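Local coordinates for SJCHGC06286 protein (Schistosoma japonicum, PDB 3QBR) that probably binds BH domains of other Bcl-2 family proteins and so takes part in controlling apoptosis, here as a fragment shortened at its C terminus, at residues 19-28 with 51-62; 86-97 with 132-141. All coordinates share one frame; numbering follows the deposited sequence.

How the interactions relate
From the N terminus, helix 17-31 is followed by helix 35-48 and an extended stretch that runs back to helix 58-79. Interaction 1 (19-28 with 51-62) closes this loop by laying the stretch along helix 17-31 and bringing the first turn of helix 58-79 across it. Interaction 2 (86-97 with 132-141) opens only afterwards, beyond the far end of helix 58-79: the linker behind helix 83-89 meets the end of helix 119-137 and the turn leading to helix 142-159. The two loops therefore lie in series, neither nested nor crossed. Their centres are about 25 Å apart, on opposite sides of the chain's centre, and the two contacts do not touch.

Interaction 1 of 2, residues 19-28 with 51-62; sequences LQTSTLCHSF and DLTCVPNGQEII
Leu24 and Ile62 run antiparallel alongside one another, with Leu24 CD2 3.5 Å from Ile62 CD1, and lead the apolar part of the contact. Ile61 comes in across Leu24, its CG2 lying 3.8 Å from Leu24 CD2. The CD1 of Ile62 continues to Phe28 CB at 3.5 Å and also rests on Ser27 CB. Toward the N-terminal end of helix 19-28, Val55 CG2 packs 3.7 Å from Gln20 CG. Leu52 CD2 approaches the His26 ring obliquely, 3.9 Å from His26 CD2.

The polar part centres on Thr23. With chi1 at -60° its OG1 sits beside the backbone N while CG2 lies anti to it; this directs OG1 to Leu19 O, 3.1 Å away. Thr23 N bonds the same oxygen from the opposite face of the carbonyl plane. Thr23 OG1 also accepts a weak hydrogen bond from Thr53 N at 3.4 Å, and a water links Ser22 OG with Asp51 O. The CB of Cys54, which can form an interchain disulfide, leaves the backbone away from helix 19-28.

A type II turn from Val55 to Gly58 leads the extended stretch into helix 58-79, whose first turn crosses helix 19-28 at -58°. Trp170 touches both Leu24 and Ile61. The arrangement is that of an all-helical Bcl-2 fold, with the N-terminal helix packed against the start of helix 58-79.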
loop_
_atom_site.group_PDB
_atom_site.type_symbol
_atom_site.label_atom_id
_atom_site.label_comp_id
_atom_site.label_asym_id
_atom_site.label_seq_id
_atom_site.Cartn_x
_atom_site.Cartn_y
_atom_site.Cartn_z
ATOM N N LEU A 19 -1.516 -14.947 0.622
ATOM C CA LEU A 19 -1.676 -14.928 2.076
ATOM C C LEU A 19 -0.468 -14.269 2.725
ATOM O O LEU A 19 -0.571 -13.506 3.687
ATOM C CB LEU A 19 -1.802 -16.351 2.583
ATOM C CG LEU A 19 -2.024 -16.461 4.086
ATOM C CD1 LEU A 19 -3.202 -15.591 4.539
ATOM C CD2 LEU A 19 -2.244 -17.914 4.442
ATOM N N GLN A 20 0.693 -14.596 2.183
ATOM C CA GLN A 20 1.919 -13.924 2.540
ATOM C C GLN A 20 1.765 -12.408 2.321
ATOM O O GLN A 20 2.012 -11.625 3.237
ATOM C CB GLN A 20 3.062 -14.503 1.708
ATOM C CG GLN A 20 4.461 -14.189 2.190
ATOM C CD GLN A 20 5.529 -14.838 1.310
ATOM O OE1 GLN A 20 5.472 -16.038 1.034
ATOM N NE2 GLN A 20 6.508 -14.045 0.871
ATOM N N THR A 21 1.324 -11.980 1.138
ATOM C CA THR A 21 1.327 -10.545 0.849
ATOM C C THR A 21 0.335 -9.802 1.735
ATOM O O THR A 21 0.576 -8.679 2.183
ATOM C CB THR A 21 1.076 -10.202 -0.646
ATOM O OG1 THR A 21 -0.312 -9.997 -0.864
ATOM C CG2 THR A 21 1.566 -11.300 -1.557
ATOM N N SER A 22 -0.786 -10.439 1.991
ATOM C CA SER A 22 -1.757 -9.924 2.947
ATOM C C SER A 22 -1.126 -9.639 4.330
ATOM O O SER A 22 -1.262 -8.540 4.881
ATOM C CB SER A 22 -2.929 -10.918 3.059
ATOM O OG SER A 22 -3.872 -10.483 4.007
ATOM N N THR A 23 -0.420 -10.627 4.870
ATOM C CA THR A 23 0.219 -10.502 6.179
ATOM C C THR A 23 1.214 -9.337 6.218
ATOM O O THR A 23 1.378 -8.677 7.251
ATOM C CB THR A 23 0.940 -11.823 6.597
ATOM O OG1 THR A 23 0.004 -12.908 6.673
ATOM C CG2 THR A 23 1.627 -11.653 7.924
ATOM N N LEU A 24 1.881 -9.084 5.092
ATOM C CA LEU A 24 2.840 -7.976 5.036
ATOM C C LEU A 24 2.142 -6.636 5.138
ATOM O O LEU A 24 2.642 -5.717 5.790
ATOM C CB LEU A 24 3.640 -8.011 3.755
ATOM C CG LEU A 24 5.066 -8.510 3.866
ATOM C CD1 LEU A 24 5.687 -8.475 2.461
ATOM C CD2 LEU A 24 5.852 -7.651 4.870
ATOM N N CYS A 25 0.982 -6.529 4.490
ATOM C CA CYS A 25 0.224 -5.290 4.554
ATOM C C CYS A 25 -0.186 -4.968 5.962
ATOM O O CYS A 25 0.090 -3.859 6.426
ATOM C CB CYS A 25 -1.015 -5.333 3.674
ATOM S SG CYS A 25 -0.567 -5.348 1.975
ATOM N N HIS A 26 -0.861 -5.919 6.625
ATOM C CA HIS A 26 -1.182 -5.772 8.059
ATOM C C HIS A 26 0.028 -5.325 8.914
ATOM O O HIS A 26 -0.001 -4.261 9.534
ATOM C CB HIS A 26 -1.835 -7.042 8.616
ATOM C CG HIS A 26 -3.171 -7.343 8.016
ATOM N ND1 HIS A 26 -4.263 -6.517 8.180
ATOM C CD2 HIS A 26 -3.595 -8.371 7.248
ATOM C CE1 HIS A 26 -5.301 -7.024 7.540
ATOM N NE2 HIS A 26 -4.923 -8.152 6.969
ATOM N N SER A 27 1.106 -6.097 8.917
ATOM C CA SER A 27 2.262 -5.735 9.729
ATOM C C SER A 27 2.739 -4.355 9.390
ATOM O O SER A 27 2.979 -3.546 10.279
ATOM C CB SER A 27 3.424 -6.698 9.517
ATOM O OG SER A 27 2.974 -8.029 9.606
ATOM N N PHE A 28 2.922 -4.097 8.101
ATOM C CA PHE A 28 3.470 -2.819 7.667
ATOM C C PHE A 28 2.592 -1.668 8.148
ATOM O O PHE A 28 3.090 -0.697 8.680
ATOM C CB PHE A 28 3.676 -2.769 6.147
ATOM C CG PHE A 28 3.730 -1.368 5.599
ATOM C CD1 PHE A 28 4.844 -0.573 5.813
ATOM C CD2 PHE A 28 2.652 -0.835 4.899
ATOM C CE1 PHE A 28 4.890 0.725 5.319
ATOM C CE2 PHE A 28 2.697 0.453 4.414
ATOM C CZ PHE A 28 3.822 1.234 4.625
ATOM N N ASP A 51 -6.845 -14.815 8.754
ATOM C CA ASP A 51 -5.681 -15.686 8.722
ATOM C C ASP A 51 -4.374 -14.918 8.462
ATOM O O ASP A 51 -4.337 -13.944 7.706
ATOM C CB ASP A 51 -5.888 -16.803 7.682
ATOM C CG ASP A 51 -5.105 -18.068 8.013
ATOM O OD1 ASP A 51 -4.519 -18.155 9.117
ATOM O OD2 ASP A 51 -5.073 -18.983 7.166
ATOM N N LEU A 52 -3.313 -15.368 9.119
ATOM C CA LEU A 52 -1.973 -14.848 8.910
ATOM C C LEU A 52 -0.960 -16.005 8.935
ATOM O O LEU A 52 -1.033 -16.906 9.791
ATOM C CB LEU A 52 -1.626 -13.814 9.983
ATOM C CG LEU A 52 -2.669 -12.707 10.197
ATOM C CD1 LEU A 52 -2.556 -12.109 11.607
ATOM C CD2 LEU A 52 -2.579 -11.615 9.094
ATOM N N THR A 53 -0.034 -15.997 7.981
ATOM C CA THR A 53 1.106 -16.886 8.066
ATOM C C THR A 53 2.294 -16.132 8.611
ATOM O O THR A 53 2.188 -15.004 9.080
ATOM C CB THR A 53 1.500 -17.453 6.707
ATOM O OG1 THR A 53 1.929 -16.382 5.862
ATOM C CG2 THR A 53 0.318 -18.154 6.081
ATOM N N CYS A 54 3.433 -16.786 8.544
ATOM C CA CYS A 54 4.681 -16.187 8.931
ATOM C C CYS A 54 5.418 -15.916 7.626
ATOM O O CYS A 54 5.567 -16.806 6.787
ATOM C CB CYS A 54 5.453 -17.152 9.849
ATOM S SG CYS A 54 7.259 -16.997 9.866
ATOM N N VAL A 55 5.864 -14.679 7.453
ATOM C CA VAL A 55 6.585 -14.280 6.245
ATOM C C VAL A 55 8.083 -14.427 6.463
ATOM O O VAL A 55 8.609 -13.979 7.482
ATOM C CB VAL A 55 6.259 -12.815 5.851
ATOM C CG1 VAL A 55 7.089 -12.376 4.640
ATOM C CG2 VAL A 55 4.751 -12.659 5.590
ATOM N N PRO A 56 8.774 -15.082 5.518
ATOM C CA PRO A 56 10.222 -15.255 5.691
ATOM C C PRO A 56 10.965 -13.930 5.549
ATOM O O PRO A 56 10.791 -13.235 4.551
ATOM C CB PRO A 56 10.606 -16.220 4.566
ATOM C CG PRO A 56 9.321 -16.859 4.140
ATOM C CD PRO A 56 8.228 -15.889 4.410
ATOM N N ASN A 57 11.783 -13.586 6.539
ATOM C CA ASN A 57 12.501 -12.320 6.521
ATOM C C ASN A 57 11.581 -11.163 6.803
ATOM O O ASN A 57 11.977 -10.008 6.692
ATOM C CB ASN A 57 13.174 -12.125 5.182
ATOM C CG ASN A 57 14.114 -13.249 4.862
ATOM O OD1 ASN A 57 14.584 -13.940 5.767
ATOM N ND2 ASN A 57 14.394 -13.456 3.573
ATOM N N GLY A 58 10.345 -11.495 7.173
ATOM C CA GLY A 58 9.320 -10.515 7.469
ATOM C C GLY A 58 9.830 -9.236 8.110
ATOM O O GLY A 58 9.466 -8.139 7.691
ATOM N N GLN A 59 10.672 -9.362 9.128
ATOM C CA GLN A 59 11.111 -8.173 9.848
ATOM C C GLN A 59 12.015 -7.314 8.982
ATOM O O GLN A 59 11.845 -6.094 8.909
ATOM C CB GLN A 59 11.804 -8.533 11.165
ATOM C CG GLN A 59 10.841 -8.741 12.320
ATOM C CD GLN A 59 11.544 -8.765 13.672
ATOM O OE1 GLN A 59 12.756 -8.998 13.754
ATOM N NE2 GLN A 59 10.784 -8.522 14.741
ATOM N N GLU A 60 12.985 -7.956 8.342
ATOM C CA GLU A 60 13.842 -7.286 7.373
ATOM C C GLU A 60 13.037 -6.569 6.261
ATOM O O GLU A 60 13.330 -5.427 5.904
ATOM C CB GLU A 60 14.836 -8.283 6.778
ATOM C CG GLU A 60 16.060 -8.438 7.611
ATOM C CD GLU A 60 16.538 -7.094 8.139
ATOM O OE1 GLU A 60 16.795 -6.182 7.316
ATOM O OE2 GLU A 60 16.647 -6.940 9.379
ATOM N N ILE A 61 12.003 -7.231 5.761
ATOM C CA ILE A 61 11.185 -6.680 4.702
ATOM C C ILE A 61 10.410 -5.444 5.159
ATOM O O ILE A 61 10.322 -4.469 4.424
ATOM C CB ILE A 61 10.218 -7.743 4.140
ATOM C CG1 ILE A 61 10.997 -8.872 3.452
ATOM C CG2 ILE A 61 9.219 -7.096 3.197
ATOM C CD1 ILE A 61 10.082 -10.007 2.936
ATOM N N ILE A 62 9.846 -5.500 6.367
ATOM C CA ILE A 62 9.082 -4.395 6.946
ATOM C C ILE A 62 10.001 -3.203 7.226
ATOM O O ILE A 62 9.625 -2.074 6.972
ATOM C CB ILE A 62 8.392 -4.804 8.278
ATOM C CG1 ILE A 62 7.195 -5.724 8.029
ATOM C CG2 ILE A 62 7.975 -3.560 9.097
ATOM C CD1 ILE A 62 6.012 -5.094 7.303
HETATM O O HOH W 1 -5.037 -13.034 4.888
#

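Interaction 2 of 2, residues 86-97 with 132-141; sequences AQSLGIDSDKPV and LVLRLSKHGH
The end of helix 119-137 and the turn after it, which leads into helix 142-159 in the central helical hairpin of the Bcl-2 fold, are pinned by Arg135, His139 and His141 to the linker between helices 83-89 and 99-113. His141 NE2 donates to Ser93 O at 2.9 Å in a nearly straight bond (N-H...O 166°), the oxygen lying in the ring plane. Val97 CG1 covers one face of this ring in a CH-pi contact, 3.5 Å from the centroid, and His139 O lies over the opposite face. Val97 N donates to a water. His139 NE2 grips the linker one residue earlier, bonding Asp92 O at 2.9 Å; it comes from above the carbonyl plane and the bond is bent (133°).

Asp92 forms a salt bridge with Arg135, whose chain bends at chi3. Arg135 NE donates weakly to Asp92 OD1 at 2.9 Å; the two planes stand 44° apart, and Asp92 OD2 lies over a guanidinium face.

On the apolar side of the contact Ile91 CG1 packs 3.7 Å from Leu136 CD2, and Leu89 CD1 meets Leu132 CD2 at 4.2 Å. Gly90 and Gly140, both with positive phi, are the C-prime residues of Schellman motifs. A chain of another protein packs on Ser88 and Leu89, consistent with the BH3-binding groove of this family.

Both imidazoles thus present an NE2 proton to linker carbonyls. The straight bond and two covered faces probably hold the His141 ring in its rotation, whereas the bent bond restrains His139 less; the Asp92 carboxylate would partly balance the charge of Arg135.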
loop_
_atom_site.group_PDB
_atom_site.type_symbol
_atom_site.label_atom_id
_atom_site.label_comp_id
_atom_site.label_asym_id
_atom_site.label_seq_id
_atom_site.Cartn_x
_atom_site.Cartn_y
_atom_site.Cartn_z
ATOM N N ALA A 86 -8.893 12.125 -1.510
ATOM C CA ALA A 86 -9.706 11.459 -0.513
ATOM C C ALA A 86 -11.135 11.820 -0.822
ATOM O O ALA A 86 -12.002 10.948 -0.936
ATOM C CB ALA A 86 -9.328 11.887 0.890
ATOM N N GLN A 87 -11.369 13.116 -0.989
ATOM C CA GLN A 87 -12.689 13.596 -1.344
ATOM C C GLN A 87 -13.169 12.919 -2.611
ATOM O O GLN A 87 -14.257 12.338 -2.647
ATOM C CB GLN A 87 -12.649 15.095 -1.547
ATOM C CG GLN A 87 -12.248 15.836 -0.307
ATOM C CD GLN A 87 -12.624 17.288 -0.375
ATOM O OE1 GLN A 87 -13.644 17.650 -0.970
ATOM N NE2 GLN A 87 -11.803 18.140 0.233
ATOM N N SER A 88 -12.348 12.991 -3.650
ATOM C CA SER A 88 -12.725 12.424 -4.926
ATOM C C SER A 88 -13.009 10.934 -4.759
ATOM O O SER A 88 -13.723 10.335 -5.564
ATOM C CB SER A 88 -11.638 12.664 -5.972
ATOM O OG SER A 88 -10.622 11.674 -5.910
ATOM N N LEU A 89 -12.445 10.342 -3.707
ATOM C CA LEU A 89 -12.686 8.934 -3.380
ATOM C C LEU A 89 -13.863 8.772 -2.432
ATOM O O LEU A 89 -14.540 7.743 -2.433
ATOM C CB LEU A 89 -11.430 8.296 -2.792
ATOM C CG LEU A 89 -10.478 7.785 -3.872
ATOM C CD1 LEU A 89 -9.038 7.710 -3.371
ATOM C CD2 LEU A 89 -10.976 6.443 -4.397
ATOM N N GLY A 90 -14.111 9.804 -1.634
ATOM C CA GLY A 90 -15.257 9.815 -0.753
ATOM C C GLY A 90 -14.879 9.085 0.502
ATOM O O GLY A 90 -15.539 8.130 0.909
ATOM N N ILE A 91 -13.803 9.563 1.111
ATOM C CA ILE A 91 -13.162 8.874 2.211
ATOM C C ILE A 91 -12.986 9.775 3.417
ATOM O O ILE A 91 -12.771 9.294 4.519
ATOM C CB ILE A 91 -11.798 8.327 1.770
ATOM C CG1 ILE A 91 -11.971 6.916 1.214
ATOM C CG2 ILE A 91 -10.800 8.344 2.918
ATOM C CD1 ILE A 91 -10.686 6.322 0.746
ATOM N N ASP A 92 -13.084 11.081 3.217
ATOM C CA ASP A 92 -12.974 12.011 4.333
ATOM C C ASP A 92 -14.318 12.285 4.999
ATOM O O ASP A 92 -14.403 13.046 5.967
ATOM C CB ASP A 92 -12.329 13.309 3.878
ATOM C CG ASP A 92 -10.849 13.164 3.679
ATOM O OD1 ASP A 92 -10.243 12.302 4.356
ATOM O OD2 ASP A 92 -10.294 13.902 2.845
ATOM N N SER A 93 -15.361 11.646 4.480
ATOM C CA SER A 93 -16.708 11.830 4.995
ATOM C C SER A 93 -16.944 11.031 6.273
ATOM O O SER A 93 -16.346 9.966 6.487
ATOM C CB SER A 93 -17.729 11.396 3.939
ATOM O OG SER A 93 -17.436 10.089 3.460
ATOM N N ASP A 94 -17.816 11.563 7.121
ATOM C CA ASP A 94 -18.406 10.799 8.206
ATOM C C ASP A 94 -19.399 9.835 7.561
ATOM O O ASP A 94 -20.004 8.988 8.215
ATOM C CB ASP A 94 -19.131 11.750 9.157
ATOM C CG ASP A 94 -19.718 11.045 10.358
ATOM O OD1 ASP A 94 -19.913 9.812 10.307
ATOM O OD2 ASP A 94 -19.991 11.729 11.364
ATOM N N LYS A 95 -19.557 9.980 6.253
ATOM C CA LYS A 95 -20.558 9.229 5.520
ATOM C C LYS A 95 -20.050 7.852 5.159
ATOM O O LYS A 95 -19.006 7.735 4.521
ATOM C CB LYS A 95 -20.939 9.974 4.242
ATOM C CG LYS A 95 -22.121 10.912 4.404
ATOM C CD LYS A 95 -22.753 11.236 3.056
ATOM C CE LYS A 95 -24.154 11.829 3.212
ATOM N NZ LYS A 95 -25.143 10.841 3.739
ATOM N N PRO A 96 -20.794 6.805 5.561
ATOM C CA PRO A 96 -20.456 5.431 5.182
ATOM C C PRO A 96 -19.984 5.386 3.733
ATOM O O PRO A 96 -20.669 5.904 2.843
ATOM C CB PRO A 96 -21.778 4.693 5.358
ATOM C CG PRO A 96 -22.410 5.399 6.503
ATOM C CD PRO A 96 -22.011 6.857 6.387
ATOM N N VAL A 97 -18.810 4.792 3.512
ATOM C CA VAL A 97 -18.159 4.850 2.220
ATOM C C VAL A 97 -18.741 3.804 1.276
ATOM O O VAL A 97 -19.228 2.752 1.710
ATOM C CB VAL A 97 -16.622 4.711 2.351
ATOM C CG1 VAL A 97 -16.091 5.696 3.394
ATOM C CG2 VAL A 97 -16.238 3.279 2.716
ATOM N N LEU A 132 -4.378 6.031 2.481
ATOM C CA LEU A 132 -5.810 5.775 2.423
ATOM C C LEU A 132 -6.335 5.227 3.735
ATOM O O LEU A 132 -7.353 5.706 4.245
ATOM C CB LEU A 132 -6.131 4.778 1.307
ATOM C CG LEU A 132 -5.833 5.267 -0.119
ATOM C CD1 LEU A 132 -6.384 4.340 -1.181
ATOM C CD2 LEU A 132 -6.426 6.644 -0.310
ATOM N N VAL A 133 -5.647 4.206 4.259
ATOM C CA VAL A 133 -6.059 3.511 5.478
ATOM C C VAL A 133 -6.091 4.480 6.671
ATOM O O VAL A 133 -7.075 4.551 7.412
ATOM C CB VAL A 133 -5.160 2.266 5.767
ATOM C CG1 VAL A 133 -5.205 1.854 7.296
ATOM C CG2 VAL A 133 -5.540 1.105 4.827
ATOM N N LEU A 134 -5.023 5.243 6.832
ATOM C CA LEU A 134 -4.978 6.254 7.879
ATOM C C LEU A 134 -6.053 7.339 7.754
ATOM O O LEU A 134 -6.498 7.892 8.761
ATOM C CB LEU A 134 -3.602 6.887 7.914
ATOM C CG LEU A 134 -2.538 5.898 8.366
ATOM C CD1 LEU A 134 -1.136 6.535 8.321
ATOM C CD2 LEU A 134 -2.889 5.375 9.759
ATOM N N ARG A 135 -6.482 7.657 6.536
ATOM C CA ARG A 135 -7.536 8.659 6.385
ATOM C C ARG A 135 -8.896 8.039 6.607
ATOM O O ARG A 135 -9.789 8.672 7.144
ATOM C CB ARG A 135 -7.482 9.345 5.019
ATOM C CG ARG A 135 -6.259 10.219 4.842
ATOM C CD ARG A 135 -6.505 11.341 3.839
ATOM N NE ARG A 135 -7.365 12.397 4.374
ATOM C CZ ARG A 135 -7.194 13.695 4.130
ATOM N NH1 ARG A 135 -6.185 14.103 3.372
ATOM N NH2 ARG A 135 -8.018 14.590 4.656
ATOM N N LEU A 136 -9.054 6.801 6.170
ATOM C CA LEU A 136 -10.276 6.047 6.411
ATOM C C LEU A 136 -10.534 5.848 7.904
ATOM O O LEU A 136 -11.676 5.772 8.352
ATOM C CB LEU A 136 -10.176 4.684 5.728
ATOM C CG LEU A 136 -10.575 4.637 4.256
ATOM C CD1 LEU A 136 -10.013 3.383 3.595
ATOM C CD2 LEU A 136 -12.101 4.695 4.123
ATOM N N SER A 137 -9.464 5.757 8.676
ATOM C CA SER A 137 -9.592 5.378 10.071
ATOM C C SER A 137 -9.901 6.565 10.993
ATOM O O SER A 137 -10.377 6.368 12.121
ATOM C CB SER A 137 -8.368 4.574 10.529
ATOM O OG SER A 137 -7.233 5.395 10.635
ATOM N N LYS A 138 -9.656 7.785 10.509
ATOM C CA LYS A 138 -10.152 8.983 11.197
ATOM C C LYS A 138 -11.639 8.854 11.576
ATOM O O LYS A 138 -12.037 9.296 12.641
ATOM C CB LYS A 138 -9.923 10.266 10.377
ATOM C CG LYS A 138 -8.460 10.716 10.249
ATOM C CD LYS A 138 -7.804 10.985 11.613
ATOM C CE LYS A 138 -6.339 11.415 11.470
ATOM N NZ LYS A 138 -5.643 11.610 12.786
ATOM N N HIS A 139 -12.449 8.251 10.711
ATOM C CA HIS A 139 -13.865 8.061 10.995
ATOM C C HIS A 139 -14.229 6.593 11.157
ATOM O O HIS A 139 -15.390 6.216 10.987
ATOM C CB HIS A 139 -14.725 8.622 9.865
ATOM C CG HIS A 139 -14.450 10.053 9.549
ATOM N ND1 HIS A 139 -14.469 11.044 10.507
ATOM C CD2 HIS A 139 -14.167 10.667 8.378
ATOM C CE1 HIS A 139 -14.196 12.204 9.942
ATOM N NE2 HIS A 139 -14.013 12.004 8.650
ATOM N N GLY A 140 -13.251 5.757 11.466
ATOM C CA GLY A 140 -13.551 4.364 11.705
ATOM C C GLY A 140 -14.220 3.629 10.569
ATOM O O GLY A 140 -15.185 2.916 10.782
ATOM N N HIS A 141 -13.687 3.768 9.362
ATOM C CA HIS A 141 -14.264 3.074 8.222
ATOM C C HIS A 141 -13.649 1.693 8.100
ATOM O O HIS A 141 -12.927 1.379 7.143
ATOM C CB HIS A 141 -14.108 3.893 6.937
ATOM C CG HIS A 141 -14.946 5.133 6.907
ATOM N ND1 HIS A 141 -16.328 5.098 6.960
ATOM C CD2 HIS A 141 -14.610 6.447 6.849
ATOM C CE1 HIS A 141 -16.800 6.328 6.931
ATOM N NE2 HIS A 141 -15.779 7.169 6.864
HETATM O O HOH W 2 -17.837 3.375 6.031
#